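Serine proteinase inhibitor 1 (Myxoma virus, PDB 6BJ5) inhibits serine-type endopeptidases as a glycosylated poxviral serpin and is important for the virulence of the virus. Local coordinates at residues 112-117 with 128-133. Residues are numbered along the deposited sequence; the frame is centred on the assembly and turned at random.
Sequences VKDVIN and VPRVLD
Asn117 and Lys113, one turn apart on helix 112-120 of the serpin fold, reach across to Arg130 and its neighbours in the loop that leads on to strand 142-153 of the large mixed sheet. The helix and that strand are consecutive in the chain, and 128-133 folds back beside the helix just after a short unmodelled connection. The close packing is made by Asn117 and Lys113. The Asn117 side chain crosses that of Arg130 at about a right angle, although the amide and guanidinium planes are nearly parallel, with ND2 3.1 Å from Arg130 CG, while OD1 turns to Val128 CG1 at 3.4 Å and to the CD of Pro129. Two donors of Asn117, its backbone N and ND2, converge on Lys113 O; the ND2 bond, 3.0 Å long, arrives above the carbonyl plane and ties down the amide. Lys113 bends at chi2 (-111°) and passes CD over the centre of the Arg130 guanidinium, 4.0 Å above its plane, and against Leu132 CD1, the Lys113 and Leu132 side chains running past each other in opposite directions. Beyond, the lysine end approaches Asp133 as a salt bridge, but crowding there leaves its geometry doubtful. On an adjoining face of the helix, Val112 and Ile116 pack on Val105 of edge strand 103-105 and Phe107 just after it. The looser, solvent-facing side belongs to Asp114 and Arg130, both exposed. Their planes are turned 45° against each other, and the salt bridge is long: a weak but nearly straight hydrogen bond (167°) from Arg130 NH2 reaches Asp114 OD1, in the guanidinium plane, at 3.5 Å.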
loop_
_atom_site.group_PDB
_atom_site.type_symbol
_atom_site.label_atom_id
_atom_site.label_comp_id
_atom_site.label_asym_id
_atom_site.label_seq_id
_atom_site.Cartn_x
_atom_site.Cartn_y
_atom_site.Cartn_z
ATOM N N VAL A 112 12.665 -20.460 -12.042
ATOM C CA VAL A 112 11.446 -20.295 -11.248
ATOM C C VAL A 112 11.009 -18.832 -11.266
ATOM O O VAL A 112 9.850 -18.511 -11.558
ATOM C CB VAL A 112 11.639 -20.849 -9.816
ATOM C CG1 VAL A 112 12.485 -19.942 -8.935
ATOM C CG2 VAL A 112 10.299 -21.094 -9.151
ATOM N N LYS A 113 11.956 -17.923 -11.047
ATOM C CA LYS A 113 11.707 -16.501 -11.243
ATOM C C LYS A 113 11.170 -16.212 -12.633
ATOM O O LYS A 113 10.239 -15.417 -12.804
ATOM C CB LYS A 113 12.999 -15.744 -11.028
ATOM C CG LYS A 113 13.443 -15.750 -9.634
ATOM C CD LYS A 113 13.301 -14.417 -9.132
ATOM C CE LYS A 113 14.471 -14.045 -8.484
ATOM N NZ LYS A 113 14.646 -12.640 -8.564
ATOM N N ASP A 114 11.781 -16.823 -13.648
ATOM C CA ASP A 114 11.330 -16.590 -15.013
ATOM C C ASP A 114 9.904 -17.084 -15.198
ATOM O O ASP A 114 9.064 -16.366 -15.745
ATOM C CB ASP A 114 12.291 -17.252 -16.006
ATOM C CG ASP A 114 13.714 -16.718 -15.883
ATOM O OD1 ASP A 114 13.886 -15.619 -15.302
ATOM O OD2 ASP A 114 14.653 -17.392 -16.365
ATOM N N VAL A 115 9.604 -18.290 -14.702
ATOM C CA VAL A 115 8.237 -18.803 -14.766
ATOM C C VAL A 115 7.271 -17.824 -14.123
ATOM O O VAL A 115 6.189 -17.553 -14.658
ATOM C CB VAL A 115 8.132 -20.185 -14.093
ATOM C CG1 VAL A 115 6.728 -20.740 -14.288
ATOM C CG2 VAL A 115 9.181 -21.157 -14.629
ATOM N N ILE A 116 7.649 -17.267 -12.973
ATOM C CA ILE A 116 6.681 -16.507 -12.192
ATOM C C ILE A 116 6.507 -15.101 -12.754
ATOM O O ILE A 116 5.380 -14.604 -12.872
ATOM C CB ILE A 116 7.080 -16.510 -10.704
ATOM C CG1 ILE A 116 6.899 -17.923 -10.136
ATOM C CG2 ILE A 116 6.223 -15.521 -9.920
ATOM C CD1 ILE A 116 7.592 -18.160 -8.816
ATOM N N ASN A 117 7.600 -14.447 -13.139
ATOM C CA ASN A 117 7.472 -13.171 -13.835
ATOM C C ASN A 117 6.791 -13.347 -15.189
ATOM O O ASN A 117 5.876 -12.588 -15.540
ATOM C CB ASN A 117 8.844 -12.524 -13.975
ATOM C CG ASN A 117 9.314 -11.892 -12.678
ATOM O OD1 ASN A 117 8.841 -10.825 -12.291
ATOM N ND2 ASN A 117 10.219 -12.573 -11.978
ATOM N N VAL A 128 5.304 -7.459 -14.699
ATOM C CA VAL A 128 6.539 -8.129 -14.289
ATOM C C VAL A 128 7.240 -7.380 -13.157
ATOM O O VAL A 128 7.928 -6.372 -13.388
ATOM C CB VAL A 128 7.495 -8.325 -15.486
ATOM C CG1 VAL A 128 8.894 -8.725 -15.013
ATOM C CG2 VAL A 128 6.932 -9.383 -16.431
ATOM N N PRO A 129 7.047 -7.883 -11.924
ATOM C CA PRO A 129 7.720 -7.301 -10.759
ATOM C C PRO A 129 8.908 -8.130 -10.295
ATOM O O PRO A 129 8.805 -8.809 -9.268
ATOM C CB PRO A 129 6.613 -7.318 -9.704
ATOM C CG PRO A 129 5.881 -8.626 -10.010
ATOM C CD PRO A 129 5.989 -8.832 -11.516
ATOM N N ARG A 130 10.037 -8.087 -11.009
ATOM C CA ARG A 130 11.114 -9.017 -10.675
ATOM C C ARG A 130 11.876 -8.631 -9.408
ATOM O O ARG A 130 12.753 -9.397 -8.975
ATOM C CB ARG A 130 12.088 -9.157 -11.851
ATOM C CG ARG A 130 12.638 -10.579 -11.951
ATOM C CD ARG A 130 14.050 -10.690 -12.501
ATOM N NE ARG A 130 14.347 -12.082 -12.825
ATOM C CZ ARG A 130 15.319 -12.792 -12.270
ATOM N NH1 ARG A 130 16.107 -12.235 -11.366
ATOM N NH2 ARG A 130 15.500 -14.055 -12.623
ATOM N N VAL A 131 11.532 -7.497 -8.780
ATOM C CA VAL A 131 12.129 -7.052 -7.521
ATOM C C VAL A 131 11.612 -7.961 -6.398
ATOM O O VAL A 131 11.191 -7.504 -5.328
ATOM C CB VAL A 131 11.821 -5.553 -7.287
ATOM C CG1 VAL A 131 12.495 -4.995 -6.024
ATOM C CG2 VAL A 131 12.247 -4.725 -8.496
ATOM N N LEU A 132 11.632 -9.270 -6.651
ATOM C CA LEU A 132 11.165 -10.271 -5.704
ATOM C C LEU A 132 12.230 -11.328 -5.439
ATOM O O LEU A 132 11.914 -12.407 -4.929
ATOM C CB LEU A 132 9.866 -10.922 -6.197
ATOM C CG LEU A 132 9.799 -11.715 -7.524
ATOM C CD1 LEU A 132 10.166 -13.165 -7.353
ATOM C CD2 LEU A 132 8.421 -11.667 -8.152
ATOM N N ASP A 133 13.492 -11.059 -5.792
ATOM C CA ASP A 133 14.549 -11.966 -5.355
ATOM C C ASP A 133 14.875 -11.780 -3.891
ATOM O O ASP A 133 15.444 -12.684 -3.270
ATOM C CB ASP A 133 15.836 -11.791 -6.155
ATOM C CG ASP A 133 16.780 -12.975 -5.977
ATOM O OD1 ASP A 133 16.425 -14.112 -6.352
ATOM O OD2 ASP A 133 17.882 -12.776 -5.435
#